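Local atomic coordinates of phospholyase (Arthrobacter aurescens, PDB entry 5G4I), a protein that acts as a pyridoxal-phosphate-dependent phospholyase and is a homologue of the class III transaminases. Residues I345-V359 / V362-S376. Numbering follows the deposited sequence.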
# COMPACT_ATOMS: atom_id res chain seq x y z
N ILE A 345 -3.96 -5.84 -35.13
CA ILE A 345 -3.63 -4.40 -34.89
C ILE A 345 -2.28 -4.04 -35.42
O ILE A 345 -2.04 -3.01 -35.99
CB ILE A 345 -3.73 -4.13 -33.35
CG1 ILE A 345 -5.18 -4.23 -32.90
CG2 ILE A 345 -3.15 -2.76 -32.97
CD1 ILE A 345 -5.42 -4.21 -31.37
N ARG A 346 -1.27 -4.93 -35.22
CA ARG A 346 0.07 -4.66 -35.74
C ARG A 346 0.11 -4.50 -37.25
O ARG A 346 0.72 -3.55 -37.77
CB ARG A 346 1.05 -5.79 -35.32
CG ARG A 346 2.41 -5.72 -35.99
CD ARG A 346 3.40 -6.21 -34.92
NE ARG A 346 4.52 -5.39 -35.11
CZ ARG A 346 5.16 -4.46 -34.39
NH1 ARG A 346 5.28 -4.27 -33.01
NH2 ARG A 346 5.97 -3.80 -35.18
N LYS A 347 -0.59 -5.40 -37.97
CA LYS A 347 -0.69 -5.26 -39.45
C LYS A 347 -1.32 -3.93 -39.84
O LYS A 347 -0.79 -3.23 -40.75
CB LYS A 347 -1.44 -6.46 -40.03
CG LYS A 347 -0.61 -7.74 -39.92
N ARG A 348 -2.38 -3.56 -39.17
CA ARG A 348 -3.01 -2.26 -39.49
C ARG A 348 -2.11 -1.08 -39.21
O ARG A 348 -2.03 -0.10 -40.02
CB ARG A 348 -4.32 -2.04 -38.78
CG ARG A 348 -4.95 -0.69 -39.07
CD ARG A 348 -5.63 -0.64 -40.43
NE ARG A 348 -6.87 -1.26 -40.03
CZ ARG A 348 -8.01 -0.62 -39.73
NH1 ARG A 348 -8.17 0.67 -39.97
NH2 ARG A 348 -8.94 -1.31 -39.22
N LEU A 349 -1.43 -1.06 -38.03
CA LEU A 349 -0.52 0.03 -37.70
C LEU A 349 0.71 0.05 -38.67
O LEU A 349 1.17 1.15 -38.95
CB LEU A 349 -0.04 -0.10 -36.21
CG LEU A 349 -1.08 0.16 -35.15
CD1 LEU A 349 -0.51 -0.15 -33.78
CD2 LEU A 349 -1.53 1.64 -35.16
N GLU A 350 1.25 -1.10 -39.11
CA GLU A 350 2.32 -1.11 -40.16
C GLU A 350 1.82 -0.41 -41.49
O GLU A 350 2.58 0.38 -42.10
CB GLU A 350 2.80 -2.49 -40.41
CG GLU A 350 3.63 -2.91 -39.22
CD GLU A 350 4.07 -4.33 -39.21
OE1 GLU A 350 3.45 -5.13 -39.95
OE2 GLU A 350 5.02 -4.64 -38.38
N ASN A 351 0.58 -0.64 -41.87
CA ASN A 351 -0.00 0.06 -43.06
C ASN A 351 -0.07 1.55 -42.82
O ASN A 351 0.36 2.34 -43.70
CB ASN A 351 -1.38 -0.52 -43.43
CG ASN A 351 -1.30 -1.88 -44.14
OD1 ASN A 351 -0.24 -2.33 -44.53
ND2 ASN A 351 -2.42 -2.55 -44.24
N ILE A 352 -0.53 1.96 -41.65
CA ILE A 352 -0.57 3.40 -41.27
C ILE A 352 0.82 3.99 -41.30
O ILE A 352 0.98 5.13 -41.84
CB ILE A 352 -1.29 3.53 -39.88
CG1 ILE A 352 -2.75 3.15 -39.99
CG2 ILE A 352 -1.14 4.96 -39.36
CD1 ILE A 352 -3.58 2.85 -38.76
N ALA A 353 1.84 3.30 -40.81
CA ALA A 353 3.17 3.87 -40.74
C ALA A 353 3.82 4.07 -42.12
O ALA A 353 4.56 5.05 -42.33
CB ALA A 353 4.07 3.04 -39.92
N GLN A 354 3.59 3.11 -43.01
CA GLN A 354 4.05 3.22 -44.42
C GLN A 354 3.45 4.42 -45.11
O GLN A 354 4.16 5.07 -45.83
CB GLN A 354 3.76 1.95 -45.24
CG GLN A 354 4.77 0.83 -45.04
N ARG A 355 2.20 4.72 -44.89
CA ARG A 355 1.51 5.82 -45.50
C ARG A 355 1.64 7.21 -44.86
O ARG A 355 1.35 8.22 -45.53
CB ARG A 355 0.01 5.55 -45.50
CG ARG A 355 -0.45 4.33 -46.25
CD ARG A 355 -1.81 3.95 -45.67
NE ARG A 355 -2.21 2.62 -46.11
CZ ARG A 355 -3.29 1.97 -45.64
NH1 ARG A 355 -4.09 2.46 -44.64
NH2 ARG A 355 -3.55 0.80 -46.15
N SER A 356 1.97 7.33 -43.57
CA SER A 356 2.00 8.68 -42.92
C SER A 356 3.41 9.12 -42.71
O SER A 356 4.23 8.46 -42.04
CB SER A 356 1.21 8.71 -41.58
OG SER A 356 1.31 9.98 -40.92
N GLY A 357 3.75 10.33 -43.25
CA GLY A 357 5.04 10.91 -42.94
C GLY A 357 5.16 11.43 -41.49
O GLY A 357 6.32 11.81 -41.08
N ASN A 358 4.04 11.44 -40.69
CA ASN A 358 4.12 11.77 -39.27
C ASN A 358 4.26 10.51 -38.34
O ASN A 358 4.26 10.68 -37.14
CB ASN A 358 2.96 12.62 -38.80
CG ASN A 358 2.92 13.99 -39.48
OD1 ASN A 358 1.93 14.27 -40.16
ND2 ASN A 358 3.90 14.85 -39.21
N VAL A 359 4.43 9.32 -38.92
CA VAL A 359 4.60 8.06 -38.11
C VAL A 359 5.94 7.42 -38.35
O VAL A 359 6.29 7.16 -39.50
CB VAL A 359 3.43 7.13 -38.38
CG1 VAL A 359 3.54 5.79 -37.56
CG2 VAL A 359 2.08 7.77 -38.04
N VAL A 362 6.27 1.13 -35.50
CA VAL A 362 5.18 0.43 -34.79
C VAL A 362 5.82 -0.35 -33.61
O VAL A 362 6.79 -1.05 -33.81
CB VAL A 362 4.46 -0.54 -35.74
CG1 VAL A 362 3.34 -1.29 -35.00
CG2 VAL A 362 3.85 0.33 -36.84
N ARG A 363 5.20 -0.28 -32.43
CA ARG A 363 5.81 -0.81 -31.21
C ARG A 363 4.77 -1.63 -30.42
O ARG A 363 3.57 -1.38 -30.42
CB ARG A 363 6.32 0.37 -30.39
CG ARG A 363 7.42 1.20 -31.09
CD ARG A 363 7.62 2.54 -30.41
NE ARG A 363 8.73 3.31 -31.05
CZ ARG A 363 10.00 3.09 -30.83
NH1 ARG A 363 10.41 2.21 -29.97
NH2 ARG A 363 10.90 3.74 -31.60
N GLY A 364 5.31 -2.58 -29.68
CA GLY A 364 4.50 -3.37 -28.66
C GLY A 364 4.02 -4.71 -29.18
O GLY A 364 4.40 -5.23 -30.28
N ARG A 365 3.12 -5.38 -28.41
CA ARG A 365 2.41 -6.60 -28.94
C ARG A 365 1.17 -6.84 -28.07
O ARG A 365 1.01 -6.16 -27.02
CB ARG A 365 3.23 -7.92 -29.00
CG ARG A 365 3.75 -8.22 -27.60
CD ARG A 365 4.35 -9.59 -27.59
NE ARG A 365 5.67 -9.56 -28.20
CZ ARG A 365 6.51 -10.60 -28.25
NH1 ARG A 365 6.20 -11.79 -27.79
NH2 ARG A 365 7.74 -10.39 -28.81
N GLY A 366 0.32 -7.71 -28.49
CA GLY A 366 -0.86 -8.05 -27.77
C GLY A 366 -1.73 -6.82 -27.70
O GLY A 366 -2.01 -6.18 -28.74
N LEU A 367 -2.19 -6.45 -26.52
CA LEU A 367 -3.05 -5.24 -26.36
C LEU A 367 -2.27 -4.08 -25.68
O LEU A 367 -2.87 -3.22 -25.01
CB LEU A 367 -4.40 -5.54 -25.71
CG LEU A 367 -5.36 -6.35 -26.54
CD1 LEU A 367 -6.63 -6.65 -25.83
CD2 LEU A 367 -5.69 -5.57 -27.84
N PHE A 368 -0.95 -4.00 -25.90
CA PHE A 368 -0.13 -2.82 -25.51
C PHE A 368 0.63 -2.40 -26.76
O PHE A 368 1.65 -2.98 -27.13
CB PHE A 368 0.78 -3.08 -24.30
CG PHE A 368 1.17 -1.87 -23.53
CD1 PHE A 368 1.42 -0.62 -24.15
CD2 PHE A 368 1.27 -1.91 -22.13
CE1 PHE A 368 1.84 0.51 -23.40
CE2 PHE A 368 1.67 -0.79 -21.45
CZ PHE A 368 1.90 0.44 -22.06
N PHE A 369 0.10 -1.38 -27.45
CA PHE A 369 0.69 -0.94 -28.76
C PHE A 369 0.96 0.53 -28.74
O PHE A 369 0.37 1.34 -28.01
CB PHE A 369 -0.18 -1.29 -30.03
CG PHE A 369 0.13 -2.63 -30.68
CD1 PHE A 369 1.14 -2.77 -31.63
CD2 PHE A 369 -0.62 -3.77 -30.33
CE1 PHE A 369 1.44 -3.94 -32.16
CE2 PHE A 369 -0.32 -5.02 -30.93
CZ PHE A 369 0.62 -5.07 -31.83
N GLY A 370 1.90 0.93 -29.60
CA GLY A 370 2.19 2.34 -29.79
C GLY A 370 2.84 2.63 -31.15
O GLY A 370 3.26 1.76 -31.86
N ILE A 371 2.87 3.93 -31.46
CA ILE A 371 3.61 4.44 -32.65
C ILE A 371 4.32 5.77 -32.26
O ILE A 371 3.74 6.60 -31.57
CB ILE A 371 2.63 4.69 -33.86
CG1 ILE A 371 1.36 5.46 -33.47
CG2 ILE A 371 2.33 3.36 -34.54
CD1 ILE A 371 0.52 5.97 -34.67
N ASP A 372 5.26 6.04 -32.70
CA ASP A 372 6.19 7.20 -32.62
C ASP A 372 5.70 8.26 -33.58
O ASP A 372 5.45 7.92 -34.75
CB ASP A 372 7.52 7.01 -33.38
CG ASP A 372 8.45 6.12 -32.89
OD1 ASP A 372 8.45 5.68 -31.81
OD2 ASP A 372 8.89 5.41 -33.76
N ILE A 373 5.44 9.44 -33.02
CA ILE A 373 4.92 10.59 -33.86
C ILE A 373 6.12 11.52 -34.14
O ILE A 373 6.86 11.94 -33.20
CB ILE A 373 3.80 11.29 -33.13
CG1 ILE A 373 2.62 10.34 -32.78
CG2 ILE A 373 3.21 12.51 -33.90
CD1 ILE A 373 2.06 9.51 -33.94
N ILE A 374 6.33 11.80 -35.45
CA ILE A 374 7.52 12.53 -35.97
C ILE A 374 7.11 13.65 -36.93
O ILE A 374 5.98 13.73 -37.42
CB ILE A 374 8.48 11.57 -36.64
CG1 ILE A 374 7.82 10.89 -37.83
CG2 ILE A 374 9.07 10.59 -35.59
CD1 ILE A 374 8.79 10.08 -38.69
N GLU A 375 8.05 14.60 -37.10
CA GLU A 375 7.87 15.64 -38.15
C GLU A 375 7.96 14.97 -39.49
O GLU A 375 8.68 13.98 -39.63
CB GLU A 375 8.96 16.75 -37.99
CG GLU A 375 9.03 17.49 -36.67
CD GLU A 375 7.82 18.32 -36.31
OE1 GLU A 375 6.85 18.53 -37.10
OE2 GLU A 375 7.77 18.73 -35.15
N SER A 376 7.23 15.56 -40.48
CA SER A 376 7.21 15.00 -41.82
C SER A 376 8.04 15.87 -42.76
O SER A 376 7.84 15.80 -43.95
CB SER A 376 5.79 14.94 -42.35
OG SER A 376 5.21 16.23 -42.30
O HOH W 1 1.96 16.12 -42.41
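N358, in the turn after the helix, shows how one residue can pair with another, here I374, through both backbone and side chain. The amide N of I374 gives a nearly straight bond to N358 O (2.9 Å), and N358 ND2 returns one to I374 O (3.0 Å) that lies in both the carbonyl plane and the side-chain amide plane. With CG set beside its own backbone N (chi1 -63°), N358 turns its amide toward that carbonyl, while a water bridges OD1 to the hydroxyl of S376.

At the far end of the contact, R346 reaches from the helix to the edge strand: NH1 meets G364 O at 3.0 Å in the guanidinium plane, and NH2 approaches V362 O from above the carbonyl plane. E350 OE2 adds a long salt bridge to NE, and V362 CG1 lies over one guanidinium face. A methionine here would lose both carbonyl bonds and would probably leave the E350 carboxylate without its mate, free to turn.

Beneath the helix the packing is apolar. In one of two F369 conformers, I345 CG2 makes a CH-pi contact over one ring face, 4.1 Å from the centroid; the backbone of G364 and R365 covers the opposite face, and L349 wedges its CD1 against the ring. L349 CB meets V362 CG1 (3.8 Å). Past the helix end V359 forms an antiparallel non-hydrogen-bonded pair with I373, and its CG1 meets I371 CB.

The helix runs antiparallel to strand 362-365 and nearly parallel to strand 368-373 (6°), covering a beta hairpin at one margin of a mixed sheet. Strand 410-413 continues that sheet beyond 368-373, and helix 421-436 packs alongside through L428 on L349.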